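Flavodoxin, WrbA-like protein (Agrobacterium tumefaciens, PDB 3D7N) is an FMN-binding flavoprotein of the flavodoxin-like, WrbA-related family and probably transfers electrons from NAD(P)H to quinones. Local coordinates at residues V10-S15 with H36-E41; D56-G61 with Q90-G95; G96-A101 with L108-Y113. All coordinates share one frame; numbering follows the deposited sequence.

Contact 1 (V10-S15 with H36-E41); sequences VVVYHS and HAIDAE
His-36 gives up the most surface here, and its backbone pairs with both neighbours of Val-12 in the parallel register of a beta-alpha-beta unit: strand 9-13, helix 19-31, strand 34-37, at one margin of the flavodoxin-like sheet. His-36 N donates to Val-11 O at 2.7 Å, and His-36 O accepts from Tyr-13 N at 3.0 Å, each donor nearly along the C=O axis. Ile-38 N then closes the ladder on Tyr-13 O at 2.8 Å, here tilted 31° from the carbonyl plane.

The His-36 side chain shares its face of the sheet with Val-12, and its CD2 meets Val-10 CG1 at 4.1 Å; the two side chains cross obliquely. Helix 46-54 packs on the same face, with Ala-51 touching both Val-10 and His-36.

Tyr-13 works the other face with Ala-37. A chi1 of 70° sets its CG between the backbone N and the carbonyl carbon, on the side of strand 34-37, where Tyr-13 CD2 comes 3.3 Å from His-36 O. Ala-37 CA lies over one face of the ring, offset toward the rim, a CH-pi contact 4.2 Å from the ring centroid. Ala-37 CB packs against the phenol end.

Ile-38 carries the contact beyond the last bridge. Its CD1 rests on the peptide of Tyr-13, 3.8 Å from Tyr-13 C, while Phe-73 and Phe-76 of helix 71-79 cover its side chain. His-14 enters the loop that in flavodoxins usually surrounds the FMN phosphate. Its imidazole presents an edge to 36-41, with Ile-38 O in the ring plane, 3.6 Å from His-14 CD2.

Contact 2 (D56-G61 with Q90-G95); sequences DAIIFG and QDKVFG
Val-93 and Ile-58 share one of four backbone bonds that zip together two neighbouring strands of the parallel sheet at the core of the flavodoxin-like fold. Val-93 N donates to Asp-56 O at 3.2 Å in an almost straight bond, 170° at the hydrogen. Val-93 O then takes Ile-58 N, Ile-58 O takes Gly-95 N, and Gly-95 O takes Phe-60 N at 3.0 Å. Gly-95 has no side chain, and Ile-59 CG2 comes down on its carbonyl, 3.7 Å from Gly-95 O.

The polar side chains find their partners elsewhere. Asp-56 OD2 accepts from Asn-8 N, and Lys-92 NZ is gripped by Ala-55 O and Asp-53 O, where the chain leaves helix 46-54. The aliphatic part of Lys-92 stays with the contact, its CD 3.9 Å from Ile-58 CD1.

Ile-58 and Phe-94 lie side by side. The Phe-94 ring also meets that of Phe-60, neither stacked nor edge-to-face: Phe-94 CD1 lies 3.4 Å from Phe-60 CE2, with the planes 36° apart.

Ala-57 and Ile-59 bond on to Val-10, so strand 57-65 sits between strands 9-13 and 93-100. Val-180 of helix 167-186 covers Ala-57, Ile-59 and Val-93, while helix 104-120 packs on Phe-60 and Phe-94.

Contact 3 (G96-A101 with L108-Y113); sequences GFTNSA and LNTLQY
Phe-97 meets Leu-111 through its backbone and not its flat ring: Leu-111 CD2 comes to 4.0 Å from Phe-97 CA. The ring starts away from the helix; neither its faces nor its edges take up anything from 108-113, and it packs instead with Ala-24 of helix 19-31 and with Ile-59. The Tyr-113 ring is likewise turned elsewhere, among Phe-73, Lys-74 and Ala-77 of helix 71-79, and its OH bonds to Met-66 O of the third subunit.

Strand and helix meet through small branched side chains, with Thr-98 at the middle. Its OG1 is anti to the backbone N (chi1 -162°), which leaves CG2 between that N and the carbonyl carbon. The methyl CG2 rests 3.9 Å from Leu-111 CG, and also touches Leu-111 CD2. On the other branch, Thr-98 OG1 meets the methyl of Thr-110, 3.5 Å from its CG2, in plain van der Waals contact.

The two threonine hydroxyls do not bond to each other. Thr-98 OG1 bonds to Thr-62 O and to Thr-64 OG1, and Thr-110 OG1 bonds to that same Thr-64 hydroxyl, so a residue of the adjacent strand 57-65 links these two buried polar atoms. Met-153 of strand 153-155 also packs on both Thr-98 and Leu-111.

The strand and helix axes come within 8.2 Å and run nearly antiparallel, at 156°. Helix 104-120 is the connecting leg of a beta-alpha-beta crossover, here packed on the strand it follows, 93-100, before the chain enters parallel strand 124-126, as expected in the flavodoxin-like fold.

All three contacts are largely buried and involve one sheet. Contacts 1 and 2 are strand pairings that meet between strands 9-13 and 57-65, while contact 3 continues strand 93-100 from contact 2 and lays a helix on it. Contact 1 is the more marginal, with two exposed residues, Ala-37 in the ladder and Ala-40 beyond it; no touching residue of contacts 2 and 3 is exposed. Backbone bonds dominate the first two, whereas contact 3 is a smaller, purely van der Waals interface with its two threonine hydroxyls satisfied by strand 57-65. Phe-97 ties them together, its ring packing on Val-11 of contact 1 and on Ile-59 and Gly-61 of contact 2.

Contact 1 (V10-S15 with H36-E41)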
ATOM      1  N   VAL A  10      19.030   6.076  17.110  1.00 54.24           N
ATOM      2  CA  VAL A  10      19.646   6.801  16.015  1.00 53.74           C
ATOM      3  C   VAL A  10      18.576   7.293  15.065  1.00 53.24           C
ATOM      4  O   VAL A  10      17.687   6.528  14.686  1.00 54.11           O
ATOM      5  CB  VAL A  10      20.633   5.887  15.254  1.00 54.85           C
ATOM      6  CG1 VAL A  10      20.949   6.454  13.862  1.00 54.60           C
ATOM      7  CG2 VAL A  10      21.912   5.678  16.091  1.00 51.95           C
ATOM      8  N   VAL A  11      18.625   8.570  14.703  1.00 52.47           N
ATOM      9  CA  VAL A  11      17.786   9.086  13.628  1.00 51.70           C
ATOM     10  C   VAL A  11      18.671   9.152  12.365  1.00 52.64           C
ATOM     11  O   VAL A  11      19.722   9.871  12.352  1.00 52.20           O
ATOM     12  CB  VAL A  11      17.191  10.453  13.976  1.00 51.52           C
ATOM     13  CG1 VAL A  11      16.544  11.066  12.753  1.00 50.01           C
ATOM     14  CG2 VAL A  11      16.216  10.324  15.143  1.00 49.24           C
ATOM     15  N   VAL A  12      18.288   8.364  11.342  1.00 52.17           N
ATOM     16  CA  VAL A  12      19.001   8.310  10.048  1.00 52.09           C
ATOM     17  C   VAL A  12      18.021   8.847   9.007  1.00 52.97           C
ATOM     18  O   VAL A  12      16.883   8.361   8.897  1.00 52.48           O
ATOM     19  CB  VAL A  12      19.502   6.860   9.695  1.00 51.96           C
ATOM     20  CG1 VAL A  12      18.317   5.859   9.559  1.00 50.86           C
ATOM     21  CG2 VAL A  12      20.381   6.874   8.442  1.00 51.44           C
ATOM     22  N   TYR A  13      18.412   9.899   8.297  1.00 53.35           N
ATOM     23  CA  TYR A  13      17.437  10.638   7.490  1.00 54.02           C
ATOM     24  C   TYR A  13      18.057  11.244   6.247  1.00 54.50           C
ATOM     25  O   TYR A  13      19.254  11.564   6.202  1.00 52.89           O
ATOM     26  CB  TYR A  13      16.826  11.793   8.333  1.00 54.83           C
ATOM     27  CG  TYR A  13      17.826  12.904   8.607  1.00 54.61           C
ATOM     28  CD1 TYR A  13      17.852  14.059   7.825  1.00 54.83           C
ATOM     29  CD2 TYR A  13      18.797  12.765   9.599  1.00 55.80           C
ATOM     30  CE1 TYR A  13      18.836  15.064   8.028  1.00 55.17           C
ATOM     31  CE2 TYR A  13      19.773  13.786   9.827  1.00 54.79           C
ATOM     32  CZ  TYR A  13      19.773  14.921   9.034  1.00 54.64           C
ATOM     33  OH  TYR A  13      20.722  15.907   9.234  1.00 56.66           O
ATOM     34  N   HIS A  14      17.205  11.469   5.262  1.00 55.40           N
ATOM     35  CA  HIS A  14      17.571  12.298   4.119  1.00 57.16           C
ATOM     36  C   HIS A  14      16.703  13.565   4.123  1.00 57.85           C
ATOM     37  O   HIS A  14      15.512  13.482   4.405  1.00 56.70           O
ATOM     38  CB  HIS A  14      17.422  11.506   2.789  1.00 55.43           C
ATOM     39  CG  HIS A  14      17.618  12.356   1.583  1.00 54.16           C
ATOM     40  ND1 HIS A  14      16.571  12.757   0.783  1.00 54.70           N
ATOM     41  CD2 HIS A  14      18.724  12.969   1.091  1.00 53.92           C
ATOM     42  CE1 HIS A  14      17.028  13.551  -0.174  1.00 53.91           C
ATOM     43  NE2 HIS A  14      18.331  13.702  -0.004  1.00 53.56           N
ATOM     44  N   SER A  15      17.317  14.727   3.871  1.00 59.99           N
ATOM     45  CA  SER A  15      16.564  15.931   3.523  1.00 62.29           C
ATOM     46  C   SER A  15      16.950  16.508   2.187  1.00 65.55           C
ATOM     47  O   SER A  15      18.088  16.938   1.961  1.00 65.09           O
ATOM     48  CB  SER A  15      16.682  17.024   4.569  1.00 62.48           C
ATOM     49  OG  SER A  15      17.946  16.954   5.132  1.00 63.88           O
ATOM     50  N   HIS A  36      22.090  11.143  11.940  1.00 50.76           N
ATOM     51  CA  HIS A  36      22.962  10.748  10.851  1.00 51.24           C
ATOM     52  C   HIS A  36      22.288  11.000   9.521  1.00 51.42           C
ATOM     53  O   HIS A  36      21.178  10.558   9.305  1.00 51.77           O
ATOM     54  CB  HIS A  36      23.367   9.283  11.015  1.00 51.53           C
ATOM     55  CG  HIS A  36      24.425   9.080  12.052  1.00 51.50           C
ATOM     56  ND1 HIS A  36      25.761   9.308  11.803  1.00 51.41           N
ATOM     57  CD2 HIS A  36      24.340   8.702  13.347  1.00 52.41           C
ATOM     58  CE1 HIS A  36      26.459   9.067  12.900  1.00 53.83           C
ATOM     59  NE2 HIS A  36      25.619   8.699  13.853  1.00 54.62           N
ATOM     60  N   ALA A  37      22.976  11.713   8.639  1.00 51.48           N
ATOM     61  CA  ALA A  37      22.365  12.251   7.435  1.00 51.52           C
ATOM     62  C   ALA A  37      22.813  11.435   6.258  1.00 51.58           C
ATOM     63  O   ALA A  37      24.005  11.287   6.069  1.00 52.54           O
ATOM     64  CB  ALA A  37      22.776  13.708   7.241  1.00 50.50           C
ATOM     65  N   ILE A  38      21.869  10.893   5.483  1.00 51.79           N
ATOM     66  CA  ILE A  38      22.156  10.342   4.144  1.00 51.52           C
ATOM     67  C   ILE A  38      22.402  11.550   3.264  1.00 51.92           C
ATOM     68  O   ILE A  38      21.583  12.467   3.249  1.00 53.03           O
ATOM     69  CB  ILE A  38      20.953   9.574   3.584  1.00 51.74           C
ATOM     70  CG1 ILE A  38      20.597   8.393   4.499  1.00 52.34           C
ATOM     71  CG2 ILE A  38      21.164   9.155   2.124  1.00 50.46           C
ATOM     72  CD1 ILE A  38      19.083   8.001   4.513  1.00 50.65           C
ATOM     73  N   ASP A  39      23.539  11.594   2.566  1.00 51.68           N
ATOM     74  CA  ASP A  39      23.869  12.782   1.776  1.00 51.10           C
ATOM     75  C   ASP A  39      23.070  12.870   0.470  1.00 50.84           C
ATOM     76  O   ASP A  39      22.246  11.998   0.169  1.00 51.11           O
ATOM     77  CB  ASP A  39      25.388  12.910   1.577  1.00 50.77           C
ATOM     78  CG  ASP A  39      25.977  11.814   0.709  1.00 51.25           C
ATOM     79  OD1 ASP A  39      25.225  11.214  -0.102  1.00 48.16           O
ATOM     80  OD2 ASP A  39      27.211  11.578   0.823  1.00 49.88           O
ATOM     81  N   ALA A  40      23.298  13.937  -0.287  1.00 50.70           N
ATOM     82  CA  ALA A  40      22.531  14.228  -1.500  1.00 50.83           C
ATOM     83  C   ALA A  40      22.660  13.158  -2.560  1.00 50.99           C
ATOM     84  O   ALA A  40      21.861  13.128  -3.507  1.00 50.62           O
ATOM     85  CB  ALA A  40      22.948  15.570  -2.094  1.00 51.06           C
ATOM     86  N   GLU A  41      23.671  12.299  -2.410  1.00 51.29           N
ATOM     87  CA  GLU A  41      23.910  11.175  -3.317  1.00 51.19           C
ATOM     88  C   GLU A  41      23.448   9.799  -2.797  1.00 50.42           C
ATOM     89  O   GLU A  41      23.723   8.785  -3.425  1.00 49.60           O
ATOM     90  CB  GLU A  41      25.410  11.161  -3.656  1.00 51.53           C
ATOM     91  CG  GLU A  41      25.778  12.106  -4.780  1.00 51.57           C
ATOM     92  CD  GLU A  41      27.149  12.741  -4.602  1.00 53.69           C
ATOM     93  OE1 GLU A  41      27.247  13.745  -3.856  1.00 59.63           O
ATOM     94  OE2 GLU A  41      28.129  12.276  -5.232  1.00 56.78           O
TER

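Contact 2 (D56-G61 with Q90-G95)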
ATOM      1  N   ASP A  56      19.834   0.719  19.762  1.00 51.64           N
ATOM      2  CA  ASP A  56      18.634   0.003  20.239  1.00 52.00           C
ATOM      3  C   ASP A  56      17.346   0.333  19.428  1.00 51.83           C
ATOM      4  O   ASP A  56      16.407  -0.459  19.430  1.00 51.80           O
ATOM      5  CB  ASP A  56      18.365   0.298  21.708  1.00 51.93           C
ATOM      6  CG  ASP A  56      19.458  -0.194  22.602  1.00 51.76           C
ATOM      7  OD1 ASP A  56      19.813  -1.388  22.520  1.00 52.76           O
ATOM      8  OD2 ASP A  56      19.937   0.625  23.407  1.00 54.91           O
ATOM      9  N   ALA A  57      17.322   1.513  18.789  1.00 51.51           N
ATOM     10  CA  ALA A  57      16.201   1.993  17.994  1.00 51.26           C
ATOM     11  C   ALA A  57      16.755   2.775  16.812  1.00 51.14           C
ATOM     12  O   ALA A  57      17.733   3.482  16.963  1.00 51.11           O
ATOM     13  CB  ALA A  57      15.255   2.860  18.800  1.00 50.07           C
ATOM     14  N   ILE A  58      16.136   2.569  15.644  1.00 51.46           N
ATOM     15  CA  ILE A  58      16.473   3.238  14.364  1.00 52.01           C
ATOM     16  C   ILE A  58      15.206   3.885  13.875  1.00 51.61           C
ATOM     17  O   ILE A  58      14.174   3.217  13.723  1.00 51.15           O
ATOM     18  CB  ILE A  58      16.988   2.259  13.265  1.00 51.47           C
ATOM     19  CG1 ILE A  58      18.238   1.525  13.759  1.00 53.46           C
ATOM     20  CG2 ILE A  58      17.301   3.010  11.989  1.00 51.41           C
ATOM     21  CD1 ILE A  58      18.699   0.339  12.870  1.00 51.64           C
ATOM     22  N   ILE A  59      15.275   5.197  13.706  1.00 51.55           N
ATOM     23  CA  ILE A  59      14.156   5.957  13.206  1.00 51.47           C
ATOM     24  C   ILE A  59      14.564   6.521  11.847  1.00 51.21           C
ATOM     25  O   ILE A  59      15.522   7.246  11.732  1.00 50.79           O
ATOM     26  CB  ILE A  59      13.726   7.092  14.159  1.00 51.25           C
ATOM     27  CG1 ILE A  59      13.523   6.560  15.586  1.00 50.89           C
ATOM     28  CG2 ILE A  59      12.439   7.784  13.643  1.00 50.42           C
ATOM     29  CD1 ILE A  59      13.081   7.682  16.631  1.00 51.53           C
ATOM     30  N   PHE A  60      13.803   6.151  10.839  1.00 51.05           N
ATOM     31  CA  PHE A  60      14.025   6.527   9.464  1.00 51.13           C
ATOM     32  C   PHE A  60      13.315   7.847   9.104  1.00 50.90           C
ATOM     33  O   PHE A  60      12.134   7.998   9.328  1.00 49.86           O
ATOM     34  CB  PHE A  60      13.403   5.449   8.571  1.00 51.24           C
ATOM     35  CG  PHE A  60      14.058   4.057   8.664  1.00 50.23           C
ATOM     36  CD1 PHE A  60      15.398   3.888   8.567  1.00 50.62           C
ATOM     37  CD2 PHE A  60      13.275   2.923   8.771  1.00 52.36           C
ATOM     38  CE1 PHE A  60      15.960   2.601   8.624  1.00 50.91           C
ATOM     39  CE2 PHE A  60      13.816   1.665   8.787  1.00 52.21           C
ATOM     40  CZ  PHE A  60      15.152   1.499   8.719  1.00 50.96           C
ATOM     41  N   GLY A  61      14.028   8.751   8.463  1.00 50.55           N
ATOM     42  CA  GLY A  61      13.459   9.993   8.004  1.00 51.51           C
ATOM     43  C   GLY A  61      13.592  10.218   6.509  1.00 52.04           C
ATOM     44  O   GLY A  61      14.666  10.151   5.953  1.00 50.91           O
ATOM     45  N   GLN A  90      18.009  -7.311  13.455  1.00 55.95           N
ATOM     46  CA  GLN A  90      16.898  -8.131  13.961  1.00 55.83           C
ATOM     47  C   GLN A  90      16.538  -7.694  15.394  1.00 55.62           C
ATOM     48  O   GLN A  90      17.407  -7.421  16.232  1.00 55.35           O
ATOM     49  CB  GLN A  90      17.254  -9.647  13.917  1.00 56.76           C
ATOM     50  CG  GLN A  90      16.032 -10.666  13.892  1.00 59.11           C
ATOM     51  CD  GLN A  90      15.523 -11.029  12.447  1.00 68.22           C
ATOM     52  OE1 GLN A  90      14.786 -12.032  12.244  1.00 73.70           O
ATOM     53  NE2 GLN A  90      15.937 -10.229  11.445  1.00 70.69           N
ATOM     54  N   ASP A  91      15.247  -7.586  15.647  1.00 55.36           N
ATOM     55  CA  ASP A  91      14.708  -7.256  16.965  1.00 55.23           C
ATOM     56  C   ASP A  91      14.953  -5.848  17.487  1.00 54.69           C
ATOM     57  O   ASP A  91      14.574  -5.539  18.615  1.00 56.05           O
ATOM     58  CB  ASP A  91      15.130  -8.297  17.997  1.00 55.37           C
ATOM     59  CG  ASP A  91      14.674  -9.664  17.625  1.00 55.79           C
ATOM     60  OD1 ASP A  91      13.699  -9.741  16.873  1.00 57.93           O
ATOM     61  OD2 ASP A  91      15.293 -10.656  18.040  1.00 58.55           O
ATOM     62  N   LYS A  92      15.539  -4.984  16.676  1.00 53.38           N
ATOM     63  CA  LYS A  92      15.651  -3.581  17.028  1.00 52.62           C
ATOM     64  C   LYS A  92      14.277  -2.916  16.948  1.00 52.51           C
ATOM     65  O   LYS A  92      13.375  -3.387  16.228  1.00 53.59           O
ATOM     66  CB  LYS A  92      16.677  -2.877  16.102  1.00 52.37           C
ATOM     67  CG  LYS A  92      18.150  -3.351  16.294  1.00 52.90           C
ATOM     68  CD  LYS A  92      19.132  -2.398  15.615  1.00 53.09           C
ATOM     69  CE  LYS A  92      20.598  -2.885  15.578  1.00 53.38           C
ATOM     70  NZ  LYS A  92      21.244  -2.997  16.893  1.00 52.25           N
ATOM     71  N   VAL A  93      14.125  -1.808  17.655  1.00 52.02           N
ATOM     72  CA  VAL A  93      12.891  -1.017  17.627  1.00 51.29           C
ATOM     73  C   VAL A  93      13.041   0.021  16.512  1.00 51.82           C
ATOM     74  O   VAL A  93      14.064   0.677  16.435  1.00 52.12           O
ATOM     75  CB  VAL A  93      12.665  -0.300  18.980  1.00 51.33           C
ATOM     76  CG1 VAL A  93      11.520   0.691  18.893  1.00 49.68           C
ATOM     77  CG2 VAL A  93      12.454  -1.354  20.145  1.00 49.20           C
ATOM     78  N   PHE A  94      12.047   0.109  15.617  1.00 52.03           N
ATOM     79  CA  PHE A  94      12.030   1.041  14.500  1.00 51.80           C
ATOM     80  C   PHE A  94      10.829   2.020  14.607  1.00 52.04           C
ATOM     81  O   PHE A  94       9.769   1.689  15.191  1.00 50.91           O
ATOM     82  CB  PHE A  94      11.923   0.270  13.170  1.00 52.75           C
ATOM     83  CG  PHE A  94      13.173  -0.450  12.758  1.00 51.31           C
ATOM     84  CD1 PHE A  94      14.057   0.123  11.826  1.00 54.72           C
ATOM     85  CD2 PHE A  94      13.474  -1.689  13.269  1.00 53.84           C
ATOM     86  CE1 PHE A  94      15.246  -0.552  11.458  1.00 53.54           C
ATOM     87  CE2 PHE A  94      14.644  -2.370  12.891  1.00 53.74           C
ATOM     88  CZ  PHE A  94      15.531  -1.796  12.015  1.00 52.00           C
ATOM     89  N   GLY A  95      11.039   3.228  14.074  1.00 51.65           N
ATOM     90  CA  GLY A  95       9.986   4.172  13.764  1.00 52.42           C
ATOM     91  C   GLY A  95      10.344   4.956  12.482  1.00 53.54           C
ATOM     92  O   GLY A  95      11.384   4.725  11.865  1.00 52.58           O
TER

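Contact 3 (G96-A101 with L108-Y113)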
ATOM      1  N   GLY A  96       9.477   5.878  12.061  1.00 53.75           N
ATOM      2  CA  GLY A  96       9.737   6.644  10.856  1.00 53.28           C
ATOM      3  C   GLY A  96       9.051   7.982  10.876  1.00 53.48           C
ATOM      4  O   GLY A  96       8.202   8.248  11.734  1.00 53.08           O
ATOM      5  N   PHE A  97       9.429   8.821   9.923  1.00 53.29           N
ATOM      6  CA  PHE A  97       8.698  10.022   9.662  1.00 53.61           C
ATOM      7  C   PHE A  97       8.902  10.529   8.255  1.00 54.17           C
ATOM      8  O   PHE A  97       9.859  10.198   7.592  1.00 53.19           O
ATOM      9  CB  PHE A  97       9.090  11.114  10.676  1.00 53.96           C
ATOM     10  CG  PHE A  97      10.560  11.386  10.745  1.00 52.66           C
ATOM     11  CD1 PHE A  97      11.110  12.447  10.055  1.00 52.32           C
ATOM     12  CD2 PHE A  97      11.392  10.580  11.512  1.00 52.02           C
ATOM     13  CE1 PHE A  97      12.477  12.673  10.109  1.00 49.94           C
ATOM     14  CE2 PHE A  97      12.734  10.800  11.545  1.00 50.21           C
ATOM     15  CZ  PHE A  97      13.272  11.854  10.846  1.00 50.51           C
ATOM     16  N   THR A  98       7.982  11.374   7.829  1.00 55.22           N
ATOM     17  CA  THR A  98       8.040  11.950   6.513  1.00 55.94           C
ATOM     18  C   THR A  98       7.385  13.319   6.515  1.00 56.51           C
ATOM     19  O   THR A  98       6.688  13.689   7.425  1.00 55.31           O
ATOM     20  CB  THR A  98       7.430  10.999   5.405  1.00 55.14           C
ATOM     21  OG1 THR A  98       7.891  11.431   4.106  1.00 56.01           O
ATOM     22  CG2 THR A  98       5.865  10.953   5.432  1.00 55.09           C
ATOM     23  N   ASN A  99       7.633  14.075   5.450  1.00 59.09           N
ATOM     24  CA  ASN A  99       7.072  15.413   5.313  1.00 61.66           C
ATOM     25  C   ASN A  99       7.087  15.899   3.867  1.00 62.64           C
ATOM     26  O   ASN A  99       8.108  15.815   3.185  1.00 61.54           O
ATOM     27  CB  ASN A  99       7.821  16.402   6.207  1.00 61.34           C
ATOM     28  CG  ASN A  99       9.196  16.750   5.669  1.00 64.33           C
ATOM     29  OD1 ASN A  99       9.385  17.793   5.044  1.00 72.95           O
ATOM     30  ND2 ASN A  99      10.165  15.873   5.910  1.00 66.35           N
ATOM     31  N   SER A 100       5.984  16.365   3.341  1.00 64.65           N
ATOM     32  CA  SER A 100       6.059  16.870   1.991  1.00 65.91           C
ATOM     33  C   SER A 100       5.329  18.180   1.875  1.00 69.18           C
ATOM     34  O   SER A 100       4.828  18.705   2.836  1.00 68.65           O
ATOM     35  CB  SER A 100       5.490  15.875   0.997  1.00 66.24           C
ATOM     36  OG  SER A 100       4.100  16.006   0.902  1.00 65.03           O
ATOM     37  N   ALA A 101       5.258  18.681   0.662  1.00 72.76           N
ATOM     38  CA  ALA A 101       4.617  19.930   0.396  1.00 75.75           C
ATOM     39  C   ALA A 101       3.135  19.790   0.134  1.00 77.15           C
ATOM     40  O   ALA A 101       2.488  20.761  -0.176  1.00 77.32           O
ATOM     41  CB  ALA A 101       5.273  20.556  -0.771  1.00 75.36           C
ATOM     42  N   LEU A 108       1.447   8.515   3.330  1.00 56.91           N
ATOM     43  CA  LEU A 108       1.156   7.219   3.928  1.00 56.03           C
ATOM     44  C   LEU A 108       1.937   6.146   3.177  1.00 54.82           C
ATOM     45  O   LEU A 108       2.448   5.234   3.786  1.00 55.56           O
ATOM     46  CB  LEU A 108      -0.344   6.884   3.913  1.00 55.42           C
ATOM     47  CG  LEU A 108      -0.676   5.541   4.606  1.00 55.96           C
ATOM     48  CD1 LEU A 108      -0.194   5.590   6.082  1.00 48.71           C
ATOM     49  CD2 LEU A 108      -2.178   5.180   4.503  1.00 54.63           C
ATOM     50  N   ASN A 109       2.046   6.272   1.862  1.00 52.60           N
ATOM     51  CA  ASN A 109       2.845   5.339   1.107  1.00 52.27           C
ATOM     52  C   ASN A 109       4.331   5.267   1.570  1.00 51.30           C
ATOM     53  O   ASN A 109       4.905   4.203   1.648  1.00 51.74           O
ATOM     54  CB  ASN A 109       2.776   5.657  -0.383  1.00 52.23           C
ATOM     55  CG  ASN A 109       3.388   4.539  -1.229  1.00 56.36           C
ATOM     56  OD1 ASN A 109       2.953   3.397  -1.120  1.00 63.22           O
ATOM     57  ND2 ASN A 109       4.437   4.849  -2.030  1.00 55.70           N
ATOM     58  N   THR A 110       4.923   6.411   1.811  1.00 50.29           N
ATOM     59  CA  THR A 110       6.286   6.544   2.311  1.00 51.06           C
ATOM     60  C   THR A 110       6.370   5.885   3.686  1.00 50.48           C
ATOM     61  O   THR A 110       7.172   5.041   3.865  1.00 49.73           O
ATOM     62  CB  THR A 110       6.719   8.005   2.363  1.00 49.94           C
ATOM     63  OG1 THR A 110       6.685   8.490   1.028  1.00 51.38           O
ATOM     64  CG2 THR A 110       8.159   8.183   2.912  1.00 50.15           C
ATOM     65  N   LEU A 111       5.408   6.139   4.557  1.00 50.67           N
ATOM     66  CA  LEU A 111       5.433   5.558   5.887  1.00 50.51           C
ATOM     67  C   LEU A 111       5.317   4.037   5.838  1.00 50.49           C
ATOM     68  O   LEU A 111       6.035   3.343   6.593  1.00 51.09           O
ATOM     69  CB  LEU A 111       4.365   6.183   6.789  1.00 50.09           C
ATOM     70  CG  LEU A 111       4.613   7.669   7.100  1.00 51.45           C
ATOM     71  CD1 LEU A 111       3.493   8.255   7.968  1.00 49.45           C
ATOM     72  CD2 LEU A 111       6.039   7.791   7.695  1.00 47.78           C
ATOM     73  N   GLN A 112       4.409   3.543   5.002  1.00 50.39           N
ATOM     74  CA  GLN A 112       4.233   2.127   4.770  1.00 50.43           C
ATOM     75  C   GLN A 112       5.448   1.451   4.227  1.00 51.22           C
ATOM     76  O   GLN A 112       5.700   0.321   4.630  1.00 52.46           O
ATOM     77  CB  GLN A 112       3.044   1.860   3.878  1.00 51.28           C
ATOM     78  CG  GLN A 112       1.771   2.162   4.586  1.00 51.98           C
ATOM     79  CD  GLN A 112       0.585   1.419   4.066  1.00 58.35           C
ATOM     80  OE1 GLN A 112       0.052   1.759   3.026  1.00 57.80           O
ATOM     81  NE2 GLN A 112       0.141   0.384   4.829  1.00 63.62           N
ATOM     82  N   TYR A 113       6.255   2.128   3.388  1.00 51.29           N
ATOM     83  CA  TYR A 113       7.545   1.582   2.977  1.00 49.85           C
ATOM     84  C   TYR A 113       8.513   1.426   4.177  1.00 49.79           C
ATOM     85  O   TYR A 113       9.287   0.491   4.294  1.00 47.89           O
ATOM     86  CB  TYR A 113       8.236   2.411   1.873  1.00 50.71           C
ATOM     87  CG  TYR A 113       9.622   1.845   1.597  1.00 50.29           C
ATOM     88  CD1 TYR A 113      10.763   2.468   2.043  1.00 52.83           C
ATOM     89  CD2 TYR A 113       9.751   0.617   0.991  1.00 49.89           C
ATOM     90  CE1 TYR A 113      12.057   1.891   1.812  1.00 52.99           C
ATOM     91  CE2 TYR A 113      10.996   0.028   0.783  1.00 51.90           C
ATOM     92  CZ  TYR A 113      12.129   0.653   1.218  1.00 51.84           C
ATOM     93  OH  TYR A 113      13.303   0.021   1.018  1.00 52.31           O
TER